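Local coordinates for protein triphenylmethane reductase (Citrobacter sp., PDB 2JL1) that binds NADP(+) and probably uses it to reduce triphenylmethane dyes, a reaction of interest for bioremediation, at residues Tyr54-Phe64 and Gln86-Asp96; Thr195-Pro203 and Thr263-Leu274. One frame throughout, in Å; residues are numbered along the deposited sequence.

Contact 1: residues Tyr54-Phe64 and Gln86-Asp96; sequences YNQPESLQKAF and QHANVVKAARD. With NAP (NADP nicotinamide-adenine-dinucleotide phosphate), chain B.
Leu-60 of helix 57-63 meets Ala-93 of helix 86-96 where the two short axes approach to 8.5 Å, running in roughly the same direction at 39°. The small alanine lets the backbones close in. Leu-60 CB and Ala-93 CB are 3.4 Å apart, tighter than usual for two carbons. The CD1 branch of Leu-60 reaches back over the turn of Asn-89 and Val-90. Phe-64 turns the edge of its ring to the second helix. Its CD2 and CE2 lie against the backbone around Val-90 O and Ala-94 N, and CD2 is 3.8 Å from Ala-93 CB. Val-90 divides its two methyls between two rings. With chi1 at 171°, CG1 goes to Phe-64 CZ, while CG2 sits 3.5 Å from Tyr-54 CD1.

The one clear hydrogen bond between the segments runs from Asn-89 ND2 to Tyr-54 O, 3.2 Å long and nearly straight at 174°. It lies almost in the amide plane of Asn-89. It ties the loop before helix 57-63 to the second helix. Nearer the surface, Asp-96 lies beside Gln-61 and makes salt bridges with Lys-92 and Arg-95 of its own helix. Arg-95 NH1 also bridges to Asp-79 of the second subunit.

Tyr-54 links this packing to the cofactor. The adenine lies over one face of its ring, with NAP C2A 3.4 Å above the plane near the centre. Tyr-54 N donates to NAP N1A at 2.9 Å. The OH bond to Thr-6 and the adenine over its face hold the ring, while the backbone N grips the adenine. Strand 69-72 packs against Phe-64, Val-90 and Ala-94. This is the adenine end of the NADP(+) site in a Rossmann-type fold.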
loop_
_atom_site.group_PDB
_atom_site.type_symbol
_atom_site.label_atom_id
_atom_site.label_comp_id
_atom_site.label_asym_id
_atom_site.label_seq_id
_atom_site.Cartn_x
_atom_site.Cartn_y
_atom_site.Cartn_z
ATOM N N TYR A 54 14.763 -11.024 -0.271
ATOM C CA TYR A 54 13.464 -10.431 0.150
ATOM C C TYR A 54 12.519 -11.446 0.788
ATOM O O TYR A 54 11.556 -11.077 1.435
ATOM C CB TYR A 54 12.717 -9.747 -1.001
ATOM C CG TYR A 54 13.511 -8.790 -1.838
ATOM C CD1 TYR A 54 14.640 -8.128 -1.327
ATOM C CD2 TYR A 54 13.134 -8.543 -3.158
ATOM C CE1 TYR A 54 15.375 -7.261 -2.118
ATOM C CE2 TYR A 54 13.841 -7.665 -3.957
ATOM C CZ TYR A 54 14.966 -7.036 -3.443
ATOM O OH TYR A 54 15.655 -6.169 -4.249
ATOM N N ASN A 55 12.808 -12.723 0.573
ATOM C CA ASN A 55 12.075 -13.814 1.207
ATOM C C ASN A 55 12.585 -14.129 2.620
ATOM O O ASN A 55 11.974 -14.930 3.339
ATOM C CB ASN A 55 12.171 -15.069 0.335
ATOM C CG ASN A 55 11.475 -14.908 -1.000
ATOM O OD1 ASN A 55 11.987 -15.336 -2.037
ATOM N ND2 ASN A 55 10.298 -14.294 -0.981
ATOM N N GLN A 56 13.693 -13.502 3.013
ATOM C CA GLN A 56 14.381 -13.835 4.264
ATOM C C GLN A 56 14.639 -12.600 5.138
ATOM O O GLN A 56 15.702 -11.988 5.053
ATOM C CB GLN A 56 15.701 -14.578 3.967
ATOM C CG GLN A 56 15.534 -15.915 3.193
ATOM C CD GLN A 56 16.859 -16.535 2.723
ATOM O OE1 GLN A 56 16.898 -17.234 1.704
ATOM N NE2 GLN A 56 17.941 -16.283 3.456
ATOM N N PRO A 57 13.660 -12.231 5.985
ATOM C CA PRO A 57 13.755 -11.062 6.876
ATOM C C PRO A 57 15.076 -10.928 7.654
ATOM O O PRO A 57 15.605 -9.815 7.792
ATOM C CB PRO A 57 12.578 -11.273 7.834
ATOM C CG PRO A 57 11.556 -11.953 6.972
ATOM C CD PRO A 57 12.353 -12.907 6.120
ATOM N N GLU A 58 15.603 -12.044 8.144
ATOM C CA GLU A 58 16.853 -12.036 8.909
ATOM C C GLU A 58 18.038 -11.620 8.046
ATOM O O GLU A 58 18.863 -10.796 8.472
ATOM C CB GLU A 58 17.106 -13.399 9.561
ATOM C CG GLU A 58 16.315 -13.608 10.843
ATOM C CD GLU A 58 17.030 -14.516 11.832
ATOM O OE1 GLU A 58 17.383 -14.026 12.931
ATOM O OE2 GLU A 58 17.253 -15.707 11.510
ATOM N N SER A 59 18.111 -12.184 6.836
ATOM C CA SER A 59 19.126 -11.790 5.859
ATOM C C SER A 59 19.105 -10.280 5.561
ATOM O O SER A 59 20.157 -9.673 5.362
ATOM C CB SER A 59 18.987 -12.601 4.559
ATOM O OG SER A 59 18.083 -11.985 3.654
ATOM N N LEU A 60 17.912 -9.680 5.533
ATOM C CA LEU A 60 17.775 -8.250 5.246
ATOM C C LEU A 60 18.188 -7.386 6.437
ATOM O O LEU A 60 18.818 -6.338 6.275
ATOM C CB LEU A 60 16.329 -7.923 4.849
ATOM C CG LEU A 60 15.809 -8.576 3.575
ATOM C CD1 LEU A 60 14.291 -8.433 3.534
ATOM C CD2 LEU A 60 16.487 -7.953 2.349
ATOM N N GLN A 61 17.827 -7.826 7.637
ATOM C CA GLN A 61 18.268 -7.151 8.854
ATOM C C GLN A 61 19.792 -6.985 8.855
ATOM O O GLN A 61 20.316 -5.892 9.085
ATOM C CB GLN A 61 17.808 -7.934 10.090
ATOM C CG GLN A 61 16.293 -7.943 10.259
ATOM C CD GLN A 61 15.755 -6.688 10.935
ATOM O OE1 GLN A 61 14.633 -6.244 10.633
ATOM N NE2 GLN A 61 16.537 -6.123 11.876
ATOM N N LYS A 62 20.494 -8.064 8.546
ATOM C CA LYS A 62 21.955 -8.052 8.508
ATOM C C LYS A 62 22.510 -7.223 7.337
ATOM O O LYS A 62 23.467 -6.465 7.519
ATOM C CB LYS A 62 22.486 -9.487 8.463
ATOM C CG LYS A 62 21.956 -10.364 9.604
ATOM C CD LYS A 62 22.223 -11.847 9.369
ATOM C CE LYS A 62 21.253 -12.695 10.189
ATOM N NZ LYS A 62 21.763 -14.089 10.436
ATOM N N ALA A 63 21.910 -7.352 6.151
ATOM C CA ALA A 63 22.376 -6.610 4.979
ATOM C C ALA A 63 22.247 -5.092 5.131
ATOM O O ALA A 63 23.112 -4.329 4.671
ATOM C CB ALA A 63 21.675 -7.098 3.710
ATOM N N PHE A 64 21.173 -4.653 5.788
ATOM C CA PHE A 64 20.914 -3.230 5.947
ATOM C C PHE A 64 21.605 -2.639 7.175
ATOM O O PHE A 64 21.526 -1.429 7.389
ATOM C CB PHE A 64 19.403 -2.941 6.046
ATOM C CG PHE A 64 18.607 -3.318 4.824
ATOM C CD1 PHE A 64 19.221 -3.523 3.592
ATOM C CD2 PHE A 64 17.223 -3.421 4.903
ATOM C CE1 PHE A 64 18.462 -3.868 2.464
ATOM C CE2 PHE A 64 16.455 -3.746 3.786
ATOM C CZ PHE A 64 17.070 -3.968 2.562
ATOM N N GLN A 86 7.057 -9.466 -0.013
ATOM C CA GLN A 86 8.516 -9.294 -0.105
ATOM C C GLN A 86 8.901 -7.848 0.161
ATOM O O GLN A 86 9.801 -7.558 0.965
ATOM C CB GLN A 86 9.026 -9.727 -1.480
ATOM C CG GLN A 86 8.975 -11.246 -1.697
ATOM C CD GLN A 86 9.411 -11.639 -3.087
ATOM O OE1 GLN A 86 9.456 -10.805 -3.996
ATOM N NE2 GLN A 86 9.740 -12.912 -3.270
ATOM N N HIS A 87 8.196 -6.938 -0.506
ATOM C CA HIS A 87 8.428 -5.510 -0.326
ATOM C C HIS A 87 8.155 -5.087 1.110
ATOM O O HIS A 87 8.885 -4.288 1.655
ATOM C CB HIS A 87 7.573 -4.697 -1.308
ATOM C CG HIS A 87 8.079 -4.716 -2.725
ATOM N ND1 HIS A 87 7.707 -3.774 -3.655
ATOM C CD2 HIS A 87 8.934 -5.556 -3.364
ATOM C CE1 HIS A 87 8.312 -4.026 -4.805
ATOM N NE2 HIS A 87 9.070 -5.095 -4.651
ATOM N N ALA A 88 7.106 -5.618 1.733
ATOM C CA ALA A 88 6.826 -5.269 3.129
ATOM C C ALA A 88 7.962 -5.710 4.061
ATOM O O ALA A 88 8.315 -4.978 4.981
ATOM C CB ALA A 88 5.494 -5.831 3.601
ATOM N N ASN A 89 8.523 -6.899 3.812
ATOM C CA ASN A 89 9.702 -7.381 4.544
ATOM C C ASN A 89 10.894 -6.450 4.374
ATOM O O ASN A 89 11.619 -6.193 5.341
ATOM C CB ASN A 89 10.145 -8.774 4.073
ATOM C CG ASN A 89 9.184 -9.878 4.444
ATOM O OD1 ASN A 89 8.390 -9.775 5.389
ATOM N ND2 ASN A 89 9.275 -10.988 3.690
ATOM N N VAL A 90 11.117 -5.963 3.145
ATOM C CA VAL A 90 12.233 -5.041 2.883
ATOM C C VAL A 90 12.102 -3.760 3.714
ATOM O O VAL A 90 13.044 -3.348 4.404
ATOM C CB VAL A 90 12.361 -4.694 1.375
ATOM C CG1 VAL A 90 13.371 -3.581 1.158
ATOM C CG2 VAL A 90 12.788 -5.938 0.591
ATOM N N VAL A 91 10.933 -3.140 3.642
ATOM C CA VAL A 91 10.651 -1.882 4.338
ATOM C C VAL A 91 10.813 -2.066 5.847
ATOM O O VAL A 91 11.417 -1.208 6.510
ATOM C CB VAL A 91 9.231 -1.367 3.985
ATOM C CG1 VAL A 91 8.882 -0.109 4.766
ATOM C CG2 VAL A 91 9.131 -1.101 2.496
ATOM N N LYS A 92 10.309 -3.177 6.393
ATOM C CA LYS A 92 10.446 -3.396 7.851
ATOM C C LYS A 92 11.905 -3.582 8.245
ATOM O O LYS A 92 12.348 -3.032 9.253
ATOM C CB LYS A 92 9.641 -4.589 8.346
ATOM C CG LYS A 92 9.500 -4.601 9.877
ATOM C CD LYS A 92 8.910 -5.876 10.369
ATOM C CE LYS A 92 8.845 -5.870 11.895
ATOM N NZ LYS A 92 10.181 -6.226 12.430
ATOM N N ALA A 93 12.646 -4.358 7.450
ATOM C CA ALA A 93 14.088 -4.550 7.670
ATOM C C ALA A 93 14.844 -3.214 7.638
ATOM O O ALA A 93 15.665 -2.921 8.534
ATOM C CB ALA A 93 14.664 -5.523 6.669
ATOM N N ALA A 94 14.521 -2.384 6.650
ATOM C CA ALA A 94 15.092 -1.043 6.540
ATOM C C ALA A 94 14.768 -0.197 7.774
ATOM O O ALA A 94 15.659 0.437 8.348
ATOM C CB ALA A 94 14.619 -0.356 5.235
ATOM N N ARG A 95 13.500 -0.193 8.195
ATOM C CA ARG A 95 13.107 0.533 9.402
ATOM C C ARG A 95 13.936 0.022 10.610
ATOM O O ARG A 95 14.563 0.827 11.321
ATOM C CB ARG A 95 11.603 0.389 9.665
ATOM C CG ARG A 95 11.002 1.333 10.734
ATOM C CD ARG A 95 11.333 0.897 12.178
ATOM N NE ARG A 95 10.950 -0.486 12.454
ATOM C CZ ARG A 95 9.757 -0.861 12.886
ATOM N NH1 ARG A 95 8.805 0.045 13.113
ATOM N NH2 ARG A 95 9.513 -2.142 13.098
ATOM N N ASP A 96 13.931 -1.295 10.819
ATOM C CA ASP A 96 14.612 -1.923 11.978
ATOM C C ASP A 96 16.111 -1.664 11.990
ATOM O O ASP A 96 16.707 -1.558 13.050
ATOM C CB ASP A 96 14.389 -3.440 12.002
ATOM C CG ASP A 96 12.935 -3.828 12.251
ATOM O OD1 ASP A 96 12.146 -2.955 12.672
ATOM O OD2 ASP A 96 12.591 -5.015 12.022
HETATM P PA NAP B . 16.097 -7.749 -13.447
HETATM O O1A NAP B . 15.168 -8.853 -13.814
HETATM O O2A NAP B . 17.321 -7.657 -14.271
HETATM O O5B NAP B . 16.505 -7.821 -11.907
HETATM C C5B NAP B . 15.625 -8.195 -10.870
HETATM C C4B NAP B . 16.512 -8.286 -9.637
HETATM O O4B NAP B . 15.756 -8.668 -8.495
HETATM C C3B NAP B . 17.578 -9.356 -9.875
HETATM O O3B NAP B . 18.834 -8.861 -9.487
HETATM C C2B NAP B . 17.181 -10.474 -8.954
HETATM O O2B NAP B . 18.305 -11.088 -8.406
HETATM C C1B NAP B . 16.457 -9.718 -7.859
HETATM N N9A NAP B . 15.615 -10.645 -7.092
HETATM C C8A NAP B . 14.675 -11.522 -7.559
HETATM N N7A NAP B . 14.156 -12.179 -6.496
HETATM C C5A NAP B . 14.773 -11.745 -5.371
HETATM C C6A NAP B . 14.637 -12.085 -4.025
HETATM N N6A NAP B . 13.765 -13.010 -3.634
HETATM N N1A NAP B . 15.423 -11.447 -3.093
HETATM C C2A NAP B . 16.341 -10.497 -3.486
HETATM N N3A NAP B . 16.468 -10.158 -4.814
HETATM C C4A NAP B . 15.696 -10.782 -5.738
HETATM O O3 NAP B . 15.247 -6.368 -13.548
HETATM P PN NAP B . 15.674 -4.913 -14.089
HETATM O O1N NAP B . 16.953 -4.576 -13.443
HETATM O O2N NAP B . 15.567 -4.898 -15.575
HETATM O O5D NAP B . 14.525 -3.954 -13.410
HETATM C C5D NAP B . 14.496 -3.773 -12.001
HETATM C C4D NAP B . 13.094 -3.854 -11.385
HETATM O O4D NAP B . 12.230 -2.962 -12.068
HETATM C C3D NAP B . 12.461 -5.240 -11.523
HETATM O O3D NAP B . 12.685 -6.098 -10.433
HETATM C C2D NAP B . 10.982 -4.964 -11.711
HETATM O O2D NAP B . 10.244 -4.906 -10.508
HETATM C C1D NAP B . 10.971 -3.573 -12.308
HETATM N N1N NAP B . 10.644 -3.690 -13.738
HETATM C C2N NAP B . 10.333 -2.541 -14.394
HETATM C C3N NAP B . 9.974 -2.580 -15.710
HETATM C C7N NAP B . 9.617 -1.346 -16.421
HETATM O O7N NAP B . 9.385 -1.469 -17.822
HETATM N N7N NAP B . 9.497 -0.227 -15.697
HETATM C C4N NAP B . 10.025 -3.799 -16.419
HETATM C C5N NAP B . 10.434 -4.937 -15.769
HETATM C C6N NAP B . 10.693 -4.884 -14.395
HETATM P P2B NAP B . 18.946 -12.424 -9.048
HETATM O O1X NAP B . 20.102 -11.988 -9.926
HETATM O O2X NAP B . 17.944 -13.201 -9.886
HETATM O O3X NAP B . 19.412 -13.248 -7.865
#

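Contact 2: residues Thr195-Pro203 and Thr263-Leu274; sequences TYNLVSNQP and TSDDLQKLIGSL
Asp-266, at the start of helix 266-271, reaches strand 195-198 and accepts a hydrogen bond from Asn-197 N. The strand and helix axes lie nearly at right angles, 101°. The bond measures 3.0 Å from Asn-197 N to Asp-266 OD2 and uses the anti lone pair of that oxygen. Water 2 also donates to OD2 and accepts from Asn-197 ND2, so it bridges the two residues. Asn-197 OD1 is held by Phe-109 N. Ser-264 OG caps the turn into the helix by accepting from Asp-266 N.

The tight part centres on the buried Leu-198, Val-199 and Leu-267. Leu-198 CD2 lies 3.9 Å from Leu-267 CA, against the first turn of the helix. Val-199 CG2 presses on Ser-264 N at 3.4 Å. Water 1 bridges the backbones here, accepting from Val-199 N and Leu-267 N. Water 3, close to Val-199 O, accepts from Gln-268 N.

Beside this, Leu-270 CD2 stands over the Tyr-196 ring, 4.0 Å from its centroid and only 7° off the normal, a CH-pi contact. The Asp-266 carboxylate comes to the edge of the same ring, nearly perpendicular to it.

The looser side is polar. Asn-201 ND2 donates to Asp-265 OD1 at 2.8 Å. This bond is straight, 175°, but arrives from above the carboxylate plane. Asn-201 CG lies between its backbone N and carbonyl carbon, which brings the amide to Asp-265 and OD1 near Leu-274 CD1. Thr-263 CG2 meets Pro-203 CG at the outer end.

Strand 194-198 is an outermost strand of the seven-stranded parallel sheet and pairs with strand 135-140. Helix 175-186 packs against Leu-198, Leu-267 and Leu-270, so the short helix 266-271 lies across the sheet edge beside it.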
loop_
_atom_site.group_PDB
_atom_site.type_symbol
_atom_site.label_atom_id
_atom_site.label_comp_id
_atom_site.label_asym_id
_atom_site.label_seq_id
_atom_site.Cartn_x
_atom_site.Cartn_y
_atom_site.Cartn_z
ATOM N N THR A 195 8.733 12.880 -4.751
ATOM C CA THR A 195 8.319 11.894 -5.740
ATOM C C THR A 195 8.696 12.480 -7.100
ATOM O O THR A 195 8.429 13.659 -7.367
ATOM C CB THR A 195 6.779 11.570 -5.646
ATOM O OG1 THR A 195 6.469 11.046 -4.342
ATOM C CG2 THR A 195 6.347 10.544 -6.686
ATOM N N TYR A 196 9.348 11.667 -7.940
ATOM C CA TYR A 196 9.653 12.051 -9.311
ATOM C C TYR A 196 8.983 11.077 -10.250
ATOM O O TYR A 196 9.031 9.871 -10.021
ATOM C CB TYR A 196 11.180 12.051 -9.565
ATOM C CG TYR A 196 11.908 13.041 -8.716
ATOM C CD1 TYR A 196 11.720 14.411 -8.891
ATOM C CD2 TYR A 196 12.759 12.613 -7.703
ATOM C CE1 TYR A 196 12.383 15.355 -8.059
ATOM C CE2 TYR A 196 13.410 13.517 -6.884
ATOM C CZ TYR A 196 13.228 14.877 -7.064
ATOM O OH TYR A 196 13.890 15.753 -6.247
ATOM N N ASN A 197 8.339 11.583 -11.294
ATOM C CA ASN A 197 7.825 10.706 -12.355
ATOM C C ASN A 197 8.855 10.732 -13.477
ATOM O O ASN A 197 8.957 11.707 -14.199
ATOM C CB ASN A 197 6.415 11.137 -12.804
ATOM C CG ASN A 197 5.356 10.907 -11.733
ATOM O OD1 ASN A 197 4.929 9.764 -11.458
ATOM N ND2 ASN A 197 4.889 11.996 -11.146
ATOM N N LEU A 198 9.661 9.668 -13.559
ATOM C CA LEU A 198 10.837 9.611 -14.413
ATOM C C LEU A 198 10.497 8.999 -15.772
ATOM O O LEU A 198 10.603 7.792 -15.981
ATOM C CB LEU A 198 12.000 8.877 -13.683
ATOM C CG LEU A 198 12.443 9.471 -12.330
ATOM C CD1 LEU A 198 13.467 8.574 -11.589
ATOM C CD2 LEU A 198 13.016 10.914 -12.488
ATOM N N VAL A 199 10.070 9.868 -16.687
ATOM C CA VAL A 199 9.581 9.472 -17.993
ATOM C C VAL A 199 10.146 10.433 -19.052
ATOM O O VAL A 199 10.783 11.464 -18.738
ATOM C CB VAL A 199 8.019 9.489 -18.065
ATOM C CG1 VAL A 199 7.385 8.644 -16.963
ATOM C CG2 VAL A 199 7.484 10.910 -17.993
ATOM N N SER A 200 9.876 10.110 -20.305
ATOM C CA SER A 200 10.328 10.939 -21.428
ATOM C C SER A 200 9.370 12.081 -21.671
ATOM O O SER A 200 8.165 11.888 -21.609
ATOM C CB SER A 200 10.348 10.100 -22.702
ATOM O OG SER A 200 10.888 10.842 -23.774
ATOM N N ASN A 201 9.904 13.252 -22.010
ATOM C CA ASN A 201 9.078 14.326 -22.557
ATOM C C ASN A 201 9.218 14.439 -24.089
ATOM O O ASN A 201 8.952 15.484 -24.684
ATOM C CB ASN A 201 9.363 15.660 -21.844
ATOM C CG ASN A 201 10.832 16.026 -21.837
ATOM O OD1 ASN A 201 11.654 15.431 -22.549
ATOM N ND2 ASN A 201 11.178 17.006 -21.004
ATOM N N GLN A 202 9.640 13.341 -24.703
ATOM C CA GLN A 202 9.629 13.172 -26.158
ATOM C C GLN A 202 9.118 11.762 -26.496
ATOM O O GLN A 202 9.875 10.901 -26.964
ATOM C CB GLN A 202 11.017 13.403 -26.762
ATOM C CG GLN A 202 11.562 14.807 -26.546
ATOM C CD GLN A 202 12.925 14.965 -27.168
ATOM O OE1 GLN A 202 13.953 14.586 -26.569
ATOM N NE2 GLN A 202 12.949 15.484 -28.394
ATOM N N PRO A 203 7.822 11.530 -26.284
ATOM C CA PRO A 203 7.249 10.191 -26.475
ATOM C C PRO A 203 7.192 9.803 -27.962
ATOM O O PRO A 203 7.360 10.665 -28.838
ATOM C CB PRO A 203 5.839 10.317 -25.873
ATOM C CG PRO A 203 5.505 11.814 -25.966
ATOM C CD PRO A 203 6.817 12.542 -25.873
ATOM N N THR A 263 3.442 12.702 -19.623
ATOM C CA THR A 263 4.839 13.106 -19.527
ATOM C C THR A 263 5.162 14.019 -18.354
ATOM O O THR A 263 4.291 14.632 -17.715
ATOM C CB THR A 263 5.389 13.777 -20.854
ATOM O OG1 THR A 263 4.845 15.088 -20.988
ATOM C CG2 THR A 263 5.091 12.963 -22.121
ATOM N N SER A 264 6.455 14.150 -18.106
ATOM C CA SER A 264 6.938 15.029 -17.062
ATOM C C SER A 264 8.345 15.471 -17.475
ATOM O O SER A 264 9.027 14.753 -18.222
ATOM C CB SER A 264 7.027 14.265 -15.732
ATOM O OG SER A 264 7.696 15.046 -14.742
ATOM N N ASP A 265 8.764 16.627 -16.964
ATOM C CA ASP A 265 10.139 17.120 -17.133
ATOM C C ASP A 265 11.090 16.682 -16.000
ATOM O O ASP A 265 12.269 17.032 -16.032
ATOM C CB ASP A 265 10.161 18.650 -17.218
ATOM C CG ASP A 265 9.439 19.181 -18.442
ATOM O OD1 ASP A 265 9.277 18.418 -19.437
ATOM O OD2 ASP A 265 9.042 20.365 -18.403
ATOM N N ASP A 266 10.596 15.891 -15.049
ATOM C CA ASP A 266 11.399 15.513 -13.862
ATOM C C ASP A 266 12.703 14.847 -14.251
ATOM O O ASP A 266 13.749 15.201 -13.701
ATOM C CB ASP A 266 10.655 14.572 -12.914
ATOM C CG ASP A 266 9.475 15.226 -12.232
ATOM O OD1 ASP A 266 9.307 16.457 -12.320
ATOM O OD2 ASP A 266 8.699 14.496 -11.601
ATOM N N LEU A 267 12.648 13.883 -15.179
ATOM C CA LEU A 267 13.862 13.142 -15.536
ATOM C C LEU A 267 14.876 14.053 -16.222
ATOM O O LEU A 267 16.041 14.119 -15.819
ATOM C CB LEU A 267 13.580 11.909 -16.391
ATOM C CG LEU A 267 14.808 11.122 -16.893
ATOM C CD1 LEU A 267 15.657 10.496 -15.734
ATOM C CD2 LEU A 267 14.351 10.032 -17.811
ATOM N N GLN A 268 14.426 14.761 -17.249
ATOM C CA GLN A 268 15.295 15.691 -17.952
ATOM C C GLN A 268 15.925 16.741 -17.018
ATOM O O GLN A 268 17.093 17.097 -17.178
ATOM C CB GLN A 268 14.522 16.344 -19.089
ATOM C CG GLN A 268 15.361 17.253 -19.955
ATOM C CD GLN A 268 14.529 18.363 -20.493
ATOM O OE1 GLN A 268 14.253 19.339 -19.791
ATOM N NE2 GLN A 268 14.079 18.220 -21.727
ATOM N N LYS A 269 15.156 17.238 -16.052
ATOM C CA LYS A 269 15.689 18.182 -15.059
ATOM C C LYS A 269 16.776 17.576 -14.169
ATOM O O LYS A 269 17.751 18.238 -13.837
ATOM C CB LYS A 269 14.559 18.787 -14.223
ATOM C CG LYS A 269 13.733 19.760 -15.045
ATOM C CD LYS A 269 12.568 20.359 -14.280
ATOM C CE LYS A 269 12.136 21.622 -15.007
ATOM N NZ LYS A 269 10.668 21.835 -14.911
ATOM N N LEU A 270 16.619 16.311 -13.820
ATOM C CA LEU A 270 17.564 15.594 -12.968
ATOM C C LEU A 270 18.880 15.217 -13.666
ATOM O O LEU A 270 19.973 15.336 -13.066
ATOM C CB LEU A 270 16.894 14.319 -12.458
ATOM C CG LEU A 270 16.890 13.867 -10.989
ATOM C CD1 LEU A 270 18.191 14.135 -10.262
ATOM C CD2 LEU A 270 15.747 14.515 -10.250
ATOM N N ILE A 271 18.790 14.738 -14.907
ATOM C CA ILE A 271 19.957 14.172 -15.599
ATOM C C ILE A 271 20.431 14.919 -16.866
ATOM O O ILE A 271 21.447 14.535 -17.449
ATOM C CB ILE A 271 19.777 12.652 -15.910
ATOM C CG1 ILE A 271 18.736 12.431 -17.018
ATOM C CG2 ILE A 271 19.443 11.867 -14.625
ATOM C CD1 ILE A 271 18.794 11.048 -17.640
ATOM N N GLY A 272 19.728 15.989 -17.252
ATOM C CA GLY A 272 20.004 16.708 -18.511
ATOM C C GLY A 272 19.360 16.036 -19.715
ATOM O O GLY A 272 18.386 15.310 -19.567
ATOM N N SER A 273 19.905 16.270 -20.911
ATOM C CA SER A 273 19.339 15.772 -22.175
ATOM C C SER A 273 19.123 14.269 -22.172
ATOM O O SER A 273 19.966 13.527 -21.665
ATOM C CB SER A 273 20.249 16.111 -23.360
ATOM O OG SER A 273 20.287 17.500 -23.598
ATOM N N LEU A 274 17.999 13.842 -22.750
ATOM C CA LEU A 274 17.644 12.438 -22.864
ATOM C C LEU A 274 18.165 11.873 -24.177
ATOM O O LEU A 274 18.329 12.595 -25.150
ATOM C CB LEU A 274 16.118 12.257 -22.828
ATOM C CG LEU A 274 15.348 12.855 -21.627
ATOM C CD1 LEU A 274 13.839 12.652 -21.771
ATOM C CD2 LEU A 274 15.879 12.301 -20.288
HETATM O O HOH W 1 10.104 12.766 -16.160
HETATM O O HOH W 2 6.255 14.580 -11.116
HETATM O O HOH W 3 11.773 14.050 -18.511
#

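In the fold
Both contacts pack on the same seven-stranded parallel sheet: contact 1 against its middle strand 69-72 and, through Ser-59, its edge strand 48-51, contact 2 at the other edge strand, 194-198. Their centres are 31 Å apart and their nearest atoms about 14 Å apart. They share no helix or strand, and both segments of contact 1 precede those of contact 2 in the sequence. Both are partly buried. Contact 1 joins two helices through a mainly apolar core, with one side-chain-to-backbone bond and charged residues at its outer end. Contact 2 has more polar links and bridging waters. Contact 1 touches NADP(+) directly, whereas the Val-199 side chain of contact 2 is about 9 Å from NADP(+).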